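Local coordinates for protein hydrazine synthase subunit alpha (Candidatus Kuenenia stuttgartiensis, PDB 5C2V) that forms part of the hydrazine synthase complex, in which it condenses hydroxylamine, made in the gamma subunit, with ammonia to give hydrazine, at residues Ile221-Ser226 / Trp545-Pro550; Ser227-Trp232 / Ser242-Asn247; Arg142-Asp147 / Trp154-Met159; Glu161-Ile166 / Asp191-Lys196. One frame throughout, in Å; residues are numbered along the deposited sequence.

Contact 1 of 4, residues Ile221-Ser226 / Trp545-Pro550; sequences ITYNLS and WAYLRP
Segments Ile221-Ser226 and Trp545-Pro550 run roughly antiparallel, their end-to-end directions 154° apart, with Tyr223 facing Tyr547 at a CA-CA distance of 6.1 Å and no hydrogen bond between them. The first is a loop between two blade sheets of the beta-propeller; the second belongs to the heme-binding middle domain, so aromatic packing joins the two domains. Tyr547 fills the centre of the contact. One face of its ring lies under the backbone, with Tyr223 N over its centre and Thr222 CA making a CH-pi contact 4.2 Å from the centroid. The Tyr223 ring turns an edge toward the Tyr547 face in an offset edge-to-face pair, centroids 6.0 Å apart. The Tyr547 hydroxyl passes Thr222 CG2 and bonds to Asp262. The Arg549 chain is bent at chi2 and chi3; NH1 lies beside Ile221 and bonds to Asp265 O, while NH2 and NE form salt bridges with Asp219 and Asp524. Asn224 OD1 accepts a hydrogen bond from Ser226 N (2.9 Å), closing an Asx turn, with the donor well above the carbonyl plane. Leu225 CD1 sits over one face of Trp545, 3.7 Å from the centroid of the six-membered ring and displaced toward CZ2.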
# COMPACT_ATOMS: atom_id res chain seq x y z
N ILE D 221 -4.42 -33.56 -2.59
CA ILE D 221 -3.71 -32.98 -3.72
C ILE D 221 -3.08 -31.60 -3.47
O ILE D 221 -2.26 -31.14 -4.27
CB ILE D 221 -4.64 -32.86 -4.94
CG1 ILE D 221 -5.79 -31.88 -4.63
CG2 ILE D 221 -5.19 -34.23 -5.32
CD1 ILE D 221 -6.78 -31.74 -5.76
N THR D 222 -3.45 -30.94 -2.37
CA THR D 222 -2.92 -29.61 -2.06
C THR D 222 -2.43 -29.53 -0.62
O THR D 222 -3.14 -29.89 0.30
CB THR D 222 -3.97 -28.50 -2.29
OG1 THR D 222 -5.08 -28.69 -1.41
CG2 THR D 222 -4.45 -28.50 -3.73
N TYR D 223 -1.17 -29.13 -0.45
CA TYR D 223 -0.52 -29.11 0.85
C TYR D 223 -0.37 -27.75 1.56
O TYR D 223 0.32 -27.67 2.57
CB TYR D 223 0.82 -29.83 0.72
CG TYR D 223 0.55 -31.28 0.43
CD1 TYR D 223 0.49 -31.76 -0.87
CD2 TYR D 223 0.26 -32.17 1.46
CE1 TYR D 223 0.20 -33.09 -1.14
CE2 TYR D 223 -0.03 -33.49 1.21
CZ TYR D 223 -0.06 -33.95 -0.09
OH TYR D 223 -0.35 -35.27 -0.34
N ASN D 224 -1.00 -26.71 1.03
CA ASN D 224 -0.92 -25.35 1.60
C ASN D 224 -1.19 -25.31 3.11
O ASN D 224 -2.12 -25.95 3.60
CB ASN D 224 -1.92 -24.43 0.88
CG ASN D 224 -1.72 -22.96 1.23
OD1 ASN D 224 -0.93 -22.61 2.10
ND2 ASN D 224 -2.46 -22.09 0.54
N LEU D 225 -0.37 -24.54 3.82
CA LEU D 225 -0.48 -24.41 5.27
C LEU D 225 -1.66 -23.54 5.68
O LEU D 225 -2.07 -23.54 6.85
CB LEU D 225 0.81 -23.85 5.87
CG LEU D 225 1.92 -24.87 6.12
CD1 LEU D 225 3.15 -24.21 6.72
CD2 LEU D 225 1.41 -25.99 7.02
N SER D 226 -2.21 -22.80 4.73
CA SER D 226 -3.45 -22.08 4.95
C SER D 226 -4.54 -22.69 4.07
O SER D 226 -4.28 -23.63 3.32
CB SER D 226 -3.30 -20.58 4.65
OG SER D 226 -2.59 -19.93 5.70
N TRP D 545 3.53 -21.31 -0.62
CA TRP D 545 3.70 -22.71 -0.27
C TRP D 545 3.60 -23.61 -1.49
O TRP D 545 2.56 -23.71 -2.14
CB TRP D 545 2.68 -23.12 0.79
CG TRP D 545 2.89 -22.38 2.08
CD1 TRP D 545 2.09 -21.42 2.62
CD2 TRP D 545 4.01 -22.52 2.97
NE1 TRP D 545 2.63 -20.97 3.81
CE2 TRP D 545 3.81 -21.63 4.04
CE3 TRP D 545 5.16 -23.33 2.96
CZ2 TRP D 545 4.71 -21.52 5.09
CZ3 TRP D 545 6.05 -23.21 4.01
CH2 TRP D 545 5.82 -22.31 5.06
N ALA D 546 4.72 -24.25 -1.81
CA ALA D 546 4.82 -25.13 -2.96
C ALA D 546 4.82 -26.58 -2.50
O ALA D 546 5.25 -26.89 -1.39
CB ALA D 546 6.08 -24.83 -3.76
N TYR D 547 4.29 -27.47 -3.34
CA TYR D 547 4.22 -28.88 -3.00
C TYR D 547 4.40 -29.75 -4.23
O TYR D 547 3.90 -29.44 -5.31
CB TYR D 547 2.89 -29.19 -2.31
CG TYR D 547 1.69 -28.62 -3.02
CD1 TYR D 547 1.24 -27.33 -2.75
CD2 TYR D 547 1.01 -29.36 -3.97
CE1 TYR D 547 0.15 -26.81 -3.40
CE2 TYR D 547 -0.09 -28.84 -4.63
CZ TYR D 547 -0.52 -27.57 -4.34
OH TYR D 547 -1.61 -27.04 -4.99
N LEU D 548 5.12 -30.86 -4.06
CA LEU D 548 5.32 -31.81 -5.14
C LEU D 548 4.60 -33.11 -4.85
O LEU D 548 4.65 -33.62 -3.73
CB LEU D 548 6.82 -32.07 -5.35
CG LEU D 548 7.70 -30.91 -5.81
CD1 LEU D 548 9.17 -31.31 -5.76
CD2 LEU D 548 7.32 -30.47 -7.22
N ARG D 549 3.91 -33.65 -5.85
CA ARG D 549 3.36 -34.99 -5.74
C ARG D 549 4.51 -35.98 -5.89
O ARG D 549 5.56 -35.62 -6.43
CB ARG D 549 2.27 -35.23 -6.79
CG ARG D 549 1.05 -34.32 -6.66
CD ARG D 549 0.61 -34.14 -5.21
NE ARG D 549 0.39 -35.41 -4.52
CZ ARG D 549 -0.76 -36.08 -4.51
NH1 ARG D 549 -1.81 -35.60 -5.17
NH2 ARG D 549 -0.85 -37.22 -3.85
N PRO D 550 4.34 -37.22 -5.39
CA PRO D 550 5.38 -38.24 -5.51
C PRO D 550 5.88 -38.44 -6.94
O PRO D 550 5.06 -38.47 -7.86
CB PRO D 550 4.69 -39.50 -4.99
CG PRO D 550 3.70 -38.99 -4.01
CD PRO D 550 3.20 -37.68 -4.57

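Contact 2 of 4, residues Ser227-Trp232 / Ser242-Asn247; sequences SNFDPW and SSVQAN
Ser242 lies beneath Phe229, and this pair is the heart of the contact. Phe229 has its CG between the backbone N and the carbonyl carbon (chi1 58°), and its ring lays one face over Ser242. Ser242 CB touches that face in a CH-pi contact 3.8 Å from the ring centroid, offset toward CZ and CE2. The Ser242 hydroxyl OG is hydrogen-bonded to the carbonyl oxygen of Arg286. Backbone bonds tie the same two residues in both directions: Phe229 N to Ser242 O and Ser242 N to Phe229 O, each 3.0 Å and close to straight, which makes them an antiparallel hydrogen-bonded pair. Strands 228-233 and 239-245 form a beta hairpin at one end of a four-stranded blade sheet of the propeller, and their segments here run at 165° to one another. Val244, the third large contributor, meets the Phe229 ring at its edge, with CG2 3.9 Å from CE1, and its backbone N donates to Ser227 O. On the other face of the sheet, Asn228 and Ser243 form a non-hydrogen-bonded pair whose side chains nevertheless bond. Ser243 OG, anti to its own backbone N (chi1 -176°), donates to Asn228 OD1 at 2.8 Å, within the plane of the amide carbonyl. The same OG receives a weak bond from Gln245 NE2, and Asn228 OD1 takes a second from Asn224 ND2.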
# COMPACT_ATOMS: atom_id res chain seq x y z
N SER D 227 -5.75 -22.16 4.17
CA SER D 227 -6.91 -22.81 3.58
C SER D 227 -7.01 -22.68 2.06
O SER D 227 -6.96 -21.58 1.51
CB SER D 227 -8.19 -22.26 4.22
OG SER D 227 -8.26 -22.59 5.59
N ASN D 228 -7.14 -23.83 1.40
CA ASN D 228 -7.55 -23.88 -0.00
C ASN D 228 -9.00 -24.31 -0.07
O ASN D 228 -9.39 -25.30 0.56
CB ASN D 228 -6.66 -24.83 -0.81
CG ASN D 228 -5.29 -24.26 -1.08
OD1 ASN D 228 -5.11 -23.04 -1.13
ND2 ASN D 228 -4.31 -25.14 -1.28
N PHE D 229 -9.82 -23.59 -0.83
CA PHE D 229 -11.25 -23.84 -0.81
C PHE D 229 -11.99 -23.45 -2.08
O PHE D 229 -11.40 -22.90 -3.02
CB PHE D 229 -11.88 -23.10 0.38
CG PHE D 229 -11.65 -21.61 0.36
CD1 PHE D 229 -10.49 -21.07 0.89
CD2 PHE D 229 -12.60 -20.76 -0.17
CE1 PHE D 229 -10.28 -19.70 0.88
CE2 PHE D 229 -12.40 -19.39 -0.18
CZ PHE D 229 -11.23 -18.86 0.34
N ASP D 230 -13.29 -23.72 -2.09
CA ASP D 230 -14.18 -23.45 -3.22
C ASP D 230 -13.64 -23.92 -4.57
O ASP D 230 -13.36 -23.11 -5.45
CB ASP D 230 -14.48 -21.95 -3.29
CG ASP D 230 -15.31 -21.47 -2.12
OD1 ASP D 230 -15.47 -22.24 -1.14
OD2 ASP D 230 -15.81 -20.32 -2.16
N PRO D 231 -13.49 -25.25 -4.74
CA PRO D 231 -13.00 -25.79 -6.01
C PRO D 231 -14.08 -25.77 -7.10
O PRO D 231 -15.26 -25.94 -6.80
CB PRO D 231 -12.62 -27.23 -5.65
CG PRO D 231 -13.54 -27.58 -4.54
CD PRO D 231 -13.76 -26.32 -3.75
N TRP D 232 -13.66 -25.56 -8.34
CA TRP D 232 -14.58 -25.53 -9.47
C TRP D 232 -13.87 -26.03 -10.73
O TRP D 232 -12.76 -26.56 -10.65
CB TRP D 232 -15.14 -24.12 -9.68
CG TRP D 232 -16.43 -24.07 -10.44
CD1 TRP D 232 -16.66 -23.45 -11.64
CD2 TRP D 232 -17.68 -24.68 -10.07
NE1 TRP D 232 -17.97 -23.63 -12.02
CE2 TRP D 232 -18.61 -24.38 -11.08
CE3 TRP D 232 -18.09 -25.44 -8.97
CZ2 TRP D 232 -19.93 -24.82 -11.02
CZ3 TRP D 232 -19.40 -25.88 -8.92
CH2 TRP D 232 -20.31 -25.56 -9.94
N SER D 242 -9.78 -21.00 -4.62
CA SER D 242 -9.22 -19.89 -3.87
C SER D 242 -8.12 -20.38 -2.93
O SER D 242 -8.26 -21.43 -2.29
CB SER D 242 -10.31 -19.17 -3.07
OG SER D 242 -11.33 -18.68 -3.92
N SER D 243 -7.04 -19.63 -2.85
CA SER D 243 -5.90 -20.00 -2.02
C SER D 243 -5.49 -18.85 -1.11
O SER D 243 -5.35 -17.71 -1.56
CB SER D 243 -4.72 -20.43 -2.89
OG SER D 243 -3.64 -20.89 -2.10
N VAL D 244 -5.29 -19.15 0.16
CA VAL D 244 -4.84 -18.13 1.10
C VAL D 244 -3.32 -18.16 1.19
O VAL D 244 -2.75 -19.12 1.72
CB VAL D 244 -5.44 -18.34 2.50
CG1 VAL D 244 -4.88 -17.32 3.48
CG2 VAL D 244 -6.96 -18.26 2.45
N GLN D 245 -2.67 -17.13 0.67
CA GLN D 245 -1.23 -17.06 0.82
C GLN D 245 -0.92 -16.07 1.94
O GLN D 245 -0.94 -14.85 1.75
CB GLN D 245 -0.57 -16.63 -0.49
CG GLN D 245 -0.96 -17.50 -1.69
CD GLN D 245 -0.34 -18.88 -1.65
OE1 GLN D 245 0.83 -19.03 -1.29
NE2 GLN D 245 -1.12 -19.89 -2.00
N ALA D 246 -0.66 -16.64 3.11
CA ALA D 246 -0.33 -15.89 4.32
C ALA D 246 1.13 -15.96 4.75
O ALA D 246 1.48 -15.38 5.78
CB ALA D 246 -1.23 -16.35 5.46
N ASN D 247 1.97 -16.67 4.00
CA ASN D 247 3.27 -17.12 4.53
C ASN D 247 4.11 -15.98 5.10
O ASN D 247 4.46 -15.04 4.40
CB ASN D 247 4.07 -17.85 3.45
CG ASN D 247 5.39 -18.41 3.96
OD1 ASN D 247 5.61 -18.52 5.17
ND2 ASN D 247 6.28 -18.76 3.04

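Contact 3 of 4, residues Arg142-Asp147 / Trp154-Met159; sequences RIIWRD and WKEHGM
Trp145 carries its CG between the backbone N and the carbonyl carbon (chi1 70°), whereas His157 sets CG anti to the carbonyl carbon (chi1 -77°), and the two flat groups overlap. The result is an offset stack, with the imidazole centroid 3.8 Å from that of the indole six-membered ring and the planes 17° apart. His157 CB also rests on the indole, and ND1 gives a weak hydrogen bond back to Lys155 O. Strands 139-146 and 154-171 form a beta hairpin that carries this stack, and a beta bulge interrupts its register. Arg142 pairs with Met159 but Ile144 with Glu156, so Ile143 faces two residues: its carbonyl accepts from His157 N at 2.7 Å, and its N gives a weak bond to Gly158 O. Gly158 has a positive phi with an extended psi, where a side chain would press on the carbonyl oxygen of His157. Beyond the bulge, Trp145 and Lys155 exchange backbone bonds both ways.

On the opposite face of the sheet, Arg146 CB stands almost directly above the six-membered ring of Trp154, 3.7 Å from its centroid, while Ile144 CG2 lies at that indole's edge. His30 of the gamma subunit meets Trp154 edge-to-face, so this face of the hairpin takes part in the interface between subunits. At the other end of the same face, Arg142 and Glu156 form a salt bridge whose hydrogen bond is weak and bent, with NH2 2.9 Å from OE2 and the guanidinium and carboxylate planes steeply inclined to each other.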
# COMPACT_ATOMS: atom_id res chain seq x y z
N ARG D 142 -12.75 -50.37 -18.76
CA ARG D 142 -11.78 -51.44 -18.61
C ARG D 142 -10.68 -51.14 -17.60
O ARG D 142 -10.31 -49.98 -17.39
CB ARG D 142 -11.15 -51.75 -19.97
CG ARG D 142 -12.19 -52.01 -21.06
CD ARG D 142 -11.62 -51.76 -22.45
NE ARG D 142 -10.46 -52.60 -22.73
CZ ARG D 142 -9.67 -52.45 -23.79
NH1 ARG D 142 -9.92 -51.49 -24.67
NH2 ARG D 142 -8.64 -53.26 -23.97
N ILE D 143 -10.18 -52.19 -16.96
CA ILE D 143 -9.02 -52.08 -16.08
C ILE D 143 -7.90 -52.95 -16.63
O ILE D 143 -8.02 -54.18 -16.68
CB ILE D 143 -9.35 -52.50 -14.64
CG1 ILE D 143 -10.40 -51.56 -14.03
CG2 ILE D 143 -8.09 -52.53 -13.79
CD1 ILE D 143 -10.73 -51.86 -12.59
N ILE D 144 -6.82 -52.31 -17.05
CA ILE D 144 -5.70 -53.01 -17.68
C ILE D 144 -4.40 -52.74 -16.94
O ILE D 144 -4.13 -51.60 -16.57
CB ILE D 144 -5.55 -52.59 -19.16
CG1 ILE D 144 -6.86 -52.78 -19.92
CG2 ILE D 144 -4.41 -53.35 -19.82
CD1 ILE D 144 -6.80 -52.32 -21.35
N TRP D 145 -3.59 -53.77 -16.73
CA TRP D 145 -2.25 -53.53 -16.21
C TRP D 145 -1.24 -54.59 -16.67
O TRP D 145 -1.58 -55.51 -17.41
CB TRP D 145 -2.25 -53.44 -14.68
CG TRP D 145 -2.51 -54.71 -13.93
CD1 TRP D 145 -1.67 -55.78 -13.80
CD2 TRP D 145 -3.67 -55.02 -13.14
NE1 TRP D 145 -2.24 -56.74 -13.01
CE2 TRP D 145 -3.47 -56.30 -12.59
CE3 TRP D 145 -4.86 -54.34 -12.87
CZ2 TRP D 145 -4.41 -56.92 -11.78
CZ3 TRP D 145 -5.80 -54.96 -12.06
CH2 TRP D 145 -5.57 -56.24 -11.53
N ARG D 146 0.00 -54.43 -16.23
CA ARG D 146 1.10 -55.24 -16.72
C ARG D 146 1.84 -55.99 -15.61
O ARG D 146 2.07 -55.44 -14.53
CB ARG D 146 2.08 -54.36 -17.51
CG ARG D 146 3.51 -54.86 -17.55
CD ARG D 146 4.38 -53.99 -18.44
NE ARG D 146 5.78 -54.38 -18.39
CZ ARG D 146 6.69 -54.05 -19.31
NH1 ARG D 146 6.33 -53.32 -20.35
NH2 ARG D 146 7.94 -54.45 -19.18
N ASP D 147 2.19 -57.24 -15.88
CA ASP D 147 2.90 -58.07 -14.92
C ASP D 147 4.39 -57.77 -14.90
O ASP D 147 5.17 -58.44 -14.23
CB ASP D 147 2.67 -59.55 -15.22
CG ASP D 147 1.21 -59.95 -15.09
OD1 ASP D 147 0.66 -59.85 -13.98
OD2 ASP D 147 0.62 -60.37 -16.11
N TRP D 154 0.29 -56.63 -21.33
CA TRP D 154 -0.78 -55.76 -20.86
C TRP D 154 -2.11 -56.48 -20.94
O TRP D 154 -2.61 -56.77 -22.03
CB TRP D 154 -0.80 -54.46 -21.68
CG TRP D 154 0.43 -53.62 -21.50
CD1 TRP D 154 1.58 -53.68 -22.24
CD2 TRP D 154 0.64 -52.61 -20.51
NE1 TRP D 154 2.48 -52.76 -21.77
CE2 TRP D 154 1.93 -52.09 -20.72
CE3 TRP D 154 -0.14 -52.08 -19.48
CZ2 TRP D 154 2.46 -51.07 -19.92
CZ3 TRP D 154 0.38 -51.07 -18.69
CH2 TRP D 154 1.67 -50.58 -18.92
N LYS D 155 -2.69 -56.77 -19.78
CA LYS D 155 -3.89 -57.59 -19.72
C LYS D 155 -5.07 -56.87 -19.06
O LYS D 155 -4.88 -56.04 -18.15
CB LYS D 155 -3.60 -58.89 -18.98
CG LYS D 155 -2.41 -59.67 -19.53
CD LYS D 155 -2.17 -60.96 -18.75
CE LYS D 155 -0.88 -61.64 -19.18
NZ LYS D 155 -0.66 -62.92 -18.46
N GLU D 156 -6.27 -57.21 -19.51
CA GLU D 156 -7.52 -56.68 -18.96
C GLU D 156 -7.95 -57.51 -17.76
O GLU D 156 -8.16 -58.71 -17.87
CB GLU D 156 -8.63 -56.70 -20.01
CG GLU D 156 -8.32 -55.94 -21.28
CD GLU D 156 -9.09 -56.47 -22.47
OE1 GLU D 156 -8.97 -57.68 -22.76
OE2 GLU D 156 -9.84 -55.70 -23.11
N HIS D 157 -8.02 -56.87 -16.60
CA HIS D 157 -8.42 -57.55 -15.37
C HIS D 157 -9.87 -57.32 -14.93
O HIS D 157 -10.23 -57.61 -13.78
CB HIS D 157 -7.42 -57.24 -14.28
CG HIS D 157 -6.15 -58.02 -14.43
ND1 HIS D 157 -5.25 -57.78 -15.45
CD2 HIS D 157 -5.67 -59.10 -13.76
CE1 HIS D 157 -4.25 -58.64 -15.37
NE2 HIS D 157 -4.49 -59.45 -14.34
N GLY D 158 -10.70 -56.77 -15.82
CA GLY D 158 -12.10 -56.53 -15.53
C GLY D 158 -12.52 -55.08 -15.46
O GLY D 158 -11.73 -54.19 -15.76
N MET D 159 -13.77 -54.83 -15.09
CA MET D 159 -14.37 -53.52 -15.32
C MET D 159 -14.65 -52.70 -14.07
O MET D 159 -14.48 -53.18 -12.94
CB MET D 159 -15.68 -53.69 -16.10
CG MET D 159 -15.61 -54.70 -17.23
SD MET D 159 -14.54 -54.17 -18.58
CE MET D 159 -15.50 -52.82 -19.25

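Contact 4 of 4, residues Glu161-Ile166 / Asp191-Lys196; sequences EKTGMI and DTQGGK
Thr163 and Thr192 meet through their hydroxyls at the centre of the contact. Thr163 OG1 donates to Thr192 OG1 at 2.9 Å, and Thr192 OG1 passes on a weak bond to Gly164 O at 3.3 Å, a short chain of hydrogen bonds from side chain to side chain to backbone. In Thr192 the methyl CG2 is anti to the carbonyl carbon and packs against Ile166 CG1, 3.9 Å away. Met165 closes the buried side: its chain bends at chi2 and chi3, carrying CE to within 3.6 Å of Asp191 N, with SD beside Asp191 CA. Ile197 and Ile198 of the following helix also pack on Met165.

The side toward Glu161 is looser. Gln193 reaches across with NE2, whose bond to Thr163 OG1 is straight but long, 3.4 Å, and weak. Gln193 CG lies near Glu161 O, while the Glu161 carboxylate extends from the contact on the exposed side. Lys162 turns from the contact and forms a salt bridge with Glu22 of the gamma subunit.

Asp191 shapes the turn that presents Thr192 and Gln193. OD1 accepts from Gln193 N at 2.9 Å, on the anti side of the carboxylate, while OD2 takes the backbone N of Ile198. Gly195 then takes the N-cap position of helix 196-201, and the Gln193 N to Asp191 OD1 bond closes an Asx turn in the strand-to-helix connection.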
# COMPACT_ATOMS: atom_id res chain seq x y z
N GLU D 161 -17.60 -49.30 -12.98
CA GLU D 161 -18.58 -48.30 -13.39
C GLU D 161 -17.90 -46.95 -13.57
O GLU D 161 -17.15 -46.50 -12.71
CB GLU D 161 -19.70 -48.18 -12.35
CG GLU D 161 -20.98 -48.93 -12.72
CD GLU D 161 -21.74 -48.25 -13.85
OE1 GLU D 161 -21.78 -47.01 -13.88
OE2 GLU D 161 -22.29 -48.97 -14.71
N LYS D 162 -18.17 -46.29 -14.70
CA LYS D 162 -17.59 -44.98 -14.92
C LYS D 162 -18.56 -43.94 -14.40
O LYS D 162 -19.61 -43.69 -14.99
CB LYS D 162 -17.28 -44.75 -16.40
CG LYS D 162 -16.39 -45.80 -17.03
CD LYS D 162 -16.18 -45.51 -18.51
CE LYS D 162 -17.50 -45.56 -19.27
NZ LYS D 162 -17.42 -44.85 -20.58
N THR D 163 -18.18 -43.31 -13.30
CA THR D 163 -19.00 -42.32 -12.64
C THR D 163 -18.22 -41.02 -12.60
O THR D 163 -18.62 -40.01 -13.19
CB THR D 163 -19.39 -42.74 -11.21
OG1 THR D 163 -18.23 -43.20 -10.51
CG2 THR D 163 -20.41 -43.87 -11.25
N GLY D 164 -17.10 -41.05 -11.89
CA GLY D 164 -16.20 -39.92 -11.85
C GLY D 164 -15.43 -39.84 -10.55
O GLY D 164 -15.35 -40.81 -9.79
N MET D 165 -14.85 -38.67 -10.31
CA MET D 165 -14.12 -38.39 -9.09
C MET D 165 -14.80 -37.23 -8.39
O MET D 165 -15.56 -36.48 -9.01
CB MET D 165 -12.66 -38.06 -9.40
CG MET D 165 -11.92 -39.14 -10.18
SD MET D 165 -11.44 -40.53 -9.14
CE MET D 165 -10.30 -39.72 -8.02
N ILE D 166 -14.54 -37.08 -7.09
CA ILE D 166 -15.09 -35.95 -6.36
C ILE D 166 -13.98 -35.10 -5.74
O ILE D 166 -13.24 -35.56 -4.87
CB ILE D 166 -16.06 -36.40 -5.25
CG1 ILE D 166 -17.32 -37.00 -5.87
CG2 ILE D 166 -16.43 -35.22 -4.36
CD1 ILE D 166 -18.38 -37.37 -4.85
N ASP D 191 -11.96 -41.03 -5.05
CA ASP D 191 -12.44 -42.12 -5.89
C ASP D 191 -13.72 -42.69 -5.28
O ASP D 191 -13.72 -43.15 -4.13
CB ASP D 191 -11.38 -43.21 -6.05
CG ASP D 191 -11.65 -44.12 -7.23
OD1 ASP D 191 -12.83 -44.46 -7.48
OD2 ASP D 191 -10.68 -44.51 -7.92
N THR D 192 -14.79 -42.64 -6.07
CA THR D 192 -16.11 -43.05 -5.64
C THR D 192 -16.33 -44.56 -5.72
O THR D 192 -17.25 -45.10 -5.11
CB THR D 192 -17.21 -42.36 -6.47
OG1 THR D 192 -17.13 -42.80 -7.83
CG2 THR D 192 -17.05 -40.85 -6.43
N GLN D 193 -15.48 -45.24 -6.49
CA GLN D 193 -15.66 -46.67 -6.71
C GLN D 193 -14.80 -47.52 -5.77
O GLN D 193 -14.85 -48.75 -5.84
CB GLN D 193 -15.36 -47.03 -8.17
CG GLN D 193 -16.43 -46.54 -9.14
CD GLN D 193 -17.82 -47.02 -8.77
OE1 GLN D 193 -17.99 -48.07 -8.13
NE2 GLN D 193 -18.83 -46.26 -9.17
N GLY D 194 -14.06 -46.87 -4.89
CA GLY D 194 -13.23 -47.58 -3.92
C GLY D 194 -11.79 -47.71 -4.37
O GLY D 194 -11.05 -48.57 -3.88
N GLY D 195 -11.38 -46.86 -5.30
CA GLY D 195 -10.04 -46.89 -5.83
C GLY D 195 -9.99 -47.54 -7.20
O GLY D 195 -8.94 -47.60 -7.83
N LYS D 196 -11.13 -48.03 -7.68
CA LYS D 196 -11.10 -48.78 -8.92
C LYS D 196 -11.05 -47.87 -10.14
O LYS D 196 -10.65 -48.30 -11.21
CB LYS D 196 -12.29 -49.74 -9.00
CG LYS D 196 -12.09 -51.02 -8.19
CD LYS D 196 -12.69 -50.88 -6.80
CE LYS D 196 -12.39 -52.08 -5.91
NZ LYS D 196 -13.09 -51.95 -4.60

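Overall arrangement
Contacts 1 and 2 meet directly, their centres 11 Å apart: Asn224 ND2 lies 3.2 Å from Val244 O, a probable hydrogen bond. Both lie near the middle-domain heme, the side chains of Tyr547 and Ser243 each lying about 8 Å from a heme c, and Ser243 about 12 Å from the zinc ion. Contacts 3 and 4 share strand 154-171, with centres 17 Å apart, and touch where Ile143 CD1 packs on Lys196 O, 3.8 Å away. They lie away from the cofactor sites, and both reach the gamma subunit. Contact 4 is the intermediate one, its nearest atoms about 8 Å from contacts 1 and 2, whereas contact 3 stays about 17 Å and 24 Å from them.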